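Local coordinates for PUA domain-containing protein (PDB 2Q07) that probably binds RNA and belongs to the archaeosine synthase family, whose members modify archaeal tRNA, this chain being the C-terminal portion with the PUA domain, at residues Arg20-Lys26 and His175-Tyr179. Residue numbers count along the deposited sequence, not the author numbering.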
loop_
_atom_site.group_PDB
_atom_site.type_symbol
_atom_site.label_atom_id
_atom_site.label_comp_id
_atom_site.label_asym_id
_atom_site.label_seq_id
_atom_site.Cartn_x
_atom_site.Cartn_y
_atom_site.Cartn_z
ATOM N N ARG A 20 9.106 0.706 4.464
ATOM C CA ARG A 20 8.469 -0.564 4.155
ATOM C C ARG A 20 7.881 -0.564 2.752
ATOM O O ARG A 20 7.973 -1.562 2.033
ATOM C CB ARG A 20 7.386 -0.873 5.188
ATOM C CG ARG A 20 6.653 -2.177 4.959
ATOM C CD ARG A 20 7.605 -3.346 4.889
ATOM N NE ARG A 20 6.883 -4.604 4.768
ATOM C CZ ARG A 20 7.464 -5.798 4.733
ATOM N NH1 ARG A 20 8.785 -5.900 4.806
ATOM N NH2 ARG A 20 6.722 -6.893 4.634
ATOM N N ALA A 21 7.275 0.551 2.359
ATOM C CA ALA A 21 6.690 0.636 1.028
ATOM C C ALA A 21 7.801 0.562 -0.010
ATOM O O ALA A 21 7.650 -0.067 -1.049
ATOM C CB ALA A 21 5.888 1.938 0.876
ATOM N N LEU A 22 8.933 1.184 0.294
ATOM C CA LEU A 22 10.062 1.186 -0.623
ATOM C C LEU A 22 10.621 -0.212 -0.859
ATOM O O LEU A 22 11.027 -0.535 -1.966
ATOM C CB LEU A 22 11.173 2.106 -0.102
ATOM C CG LEU A 22 12.374 2.347 -1.023
ATOM C CD1 LEU A 22 11.959 3.125 -2.264
ATOM C CD2 LEU A 22 13.436 3.119 -0.252
ATOM N N GLU A 23 10.654 -1.055 0.165
ATOM C CA GLU A 23 11.193 -2.392 -0.064
ATOM C C GLU A 23 10.178 -3.340 -0.700
ATOM O O GLU A 23 10.556 -4.358 -1.274
ATOM C CB GLU A 23 11.776 -2.991 1.232
ATOM C CG GLU A 23 10.816 -3.222 2.372
ATOM C CD GLU A 23 11.508 -3.844 3.591
ATOM O OE1 GLU A 23 12.067 -4.956 3.463
ATOM O OE2 GLU A 23 11.498 -3.220 4.676
ATOM N N CYS A 24 8.897 -2.986 -0.634
ATOM C CA CYS A 24 7.846 -3.826 -1.209
ATOM C C CYS A 24 7.376 -3.348 -2.586
ATOM O O CYS A 24 6.604 -4.035 -3.255
ATOM C CB CYS A 24 6.643 -3.888 -0.258
ATOM S SG CYS A 24 7.040 -4.510 1.404
ATOM N N TYR A 25 7.856 -2.181 -2.999
ATOM C CA TYR A 25 7.469 -1.568 -4.270
ATOM C C TYR A 25 7.929 -2.327 -5.511
ATOM O O TYR A 25 9.122 -2.452 -5.756
ATOM C CB TYR A 25 8.010 -0.136 -4.310
ATOM C CG TYR A 25 7.514 0.708 -5.458
ATOM C CD1 TYR A 25 6.195 0.610 -5.911
ATOM C CD2 TYR A 25 8.353 1.638 -6.067
ATOM C CE1 TYR A 25 5.725 1.422 -6.946
ATOM C CE2 TYR A 25 7.898 2.452 -7.096
ATOM C CZ TYR A 25 6.587 2.342 -7.533
ATOM O OH TYR A 25 6.137 3.147 -8.552
ATOM N N LYS A 26 6.984 -2.837 -6.292
ATOM C CA LYS A 26 7.349 -3.559 -7.515
ATOM C C LYS A 26 6.552 -3.089 -8.727
ATOM O O LYS A 26 5.409 -3.488 -8.932
ATOM C CB LYS A 26 7.176 -5.070 -7.322
ATOM C CG LYS A 26 7.889 -5.602 -6.082
ATOM C CD LYS A 26 7.866 -7.123 -6.021
ATOM C CE LYS A 26 8.352 -7.626 -4.667
ATOM N NZ LYS A 26 7.453 -7.173 -3.548
ATOM N N HIS A 175 0.287 -5.663 -3.346
ATOM C CA HIS A 175 1.220 -4.800 -2.627
ATOM C C HIS A 175 0.872 -4.655 -1.157
ATOM O O HIS A 175 1.755 -4.471 -0.333
ATOM C CB HIS A 175 1.306 -3.403 -3.265
ATOM C CG HIS A 175 2.294 -3.313 -4.387
ATOM N ND1 HIS A 175 2.107 -3.940 -5.598
ATOM C CD2 HIS A 175 3.502 -2.702 -4.464
ATOM C CE1 HIS A 175 3.157 -3.727 -6.371
ATOM N NE2 HIS A 175 4.020 -2.979 -5.706
HETATM N N MSE A 176 -0.412 -4.726 -0.819
HETATM C CA MSE A 176 -0.803 -4.601 0.582
HETATM C C MSE A 176 -0.417 -5.857 1.358
HETATM O O MSE A 176 -0.012 -5.779 2.516
HETATM C CB MSE A 176 -2.300 -4.337 0.691
HETATM C CG MSE A 176 -2.703 -3.046 0.004
HETATM SE SE MSE A 176 -4.539 -2.600 0.268
HETATM C CE MSE A 176 -5.320 -3.435 -1.269
ATOM N N LEU A 177 -0.548 -7.009 0.711
ATOM C CA LEU A 177 -0.180 -8.287 1.312
ATOM C C LEU A 177 1.331 -8.286 1.569
ATOM O O LEU A 177 1.810 -8.688 2.636
ATOM C CB LEU A 177 -0.547 -9.425 0.357
ATOM C CG LEU A 177 -1.994 -9.908 0.403
ATOM C CD1 LEU A 177 -2.205 -11.018 -0.630
ATOM C CD2 LEU A 177 -2.296 -10.427 1.817
ATOM N N SER A 178 2.074 -7.821 0.571
ATOM C CA SER A 178 3.527 -7.730 0.646
ATOM C C SER A 178 3.908 -6.803 1.799
ATOM O O SER A 178 4.706 -7.156 2.662
ATOM C CB SER A 178 4.066 -7.189 -0.680
ATOM O OG SER A 178 5.479 -7.205 -0.719
ATOM N N TYR A 179 3.310 -5.615 1.806
ATOM C CA TYR A 179 3.554 -4.621 2.843
ATOM C C TYR A 179 3.350 -5.209 4.254
ATOM O O TYR A 179 4.259 -5.214 5.088
ATOM C CB TYR A 179 2.598 -3.435 2.636
ATOM C CG TYR A 179 2.840 -2.259 3.554
ATOM C CD1 TYR A 179 3.646 -1.193 3.154
ATOM C CD2 TYR A 179 2.284 -2.220 4.835
ATOM C CE1 TYR A 179 3.897 -0.123 3.999
ATOM C CE2 TYR A 179 2.530 -1.150 5.695
ATOM C CZ TYR A 179 3.340 -0.108 5.267
ATOM O OH TYR A 179 3.614 0.939 6.107
#
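This is a helix-helix interface between two domains: the end of helix 16-24, in the DUF5591 (UDG-like) region, crosses helix 168-181 of the pre-PUA region. The axes of the two short segments pass 9.6 Å apart at 119°; the nearest CA atoms are those of C24 and Y179, at 6.0 Å. C24 fills the middle, its CB 3.5 Å from S178 OG and its SG 3.8 Å from Y179 CA. Hydrogen bonds hold both sides of it. R20 reaches the backbone carbonyls of the pre-PUA helix: NE donates to Y179 O at 2.7 Å, and NH2 adds a weak hydrogen bond to S178 O at 2.8 Å. The aliphatic part of R20 lies on the Y179 ring, CG 3.7 Å from its centroid in a CH-pi contact. Past the end of helix 16-24, K26 meets H175, whose ND1 is hydrogen-bonded to R171 O and whose ring is edge-to-face with F75; NE2 accepts a hydrogen bond from K26 N at 3.0 Å, N-H...acceptor angle 166°.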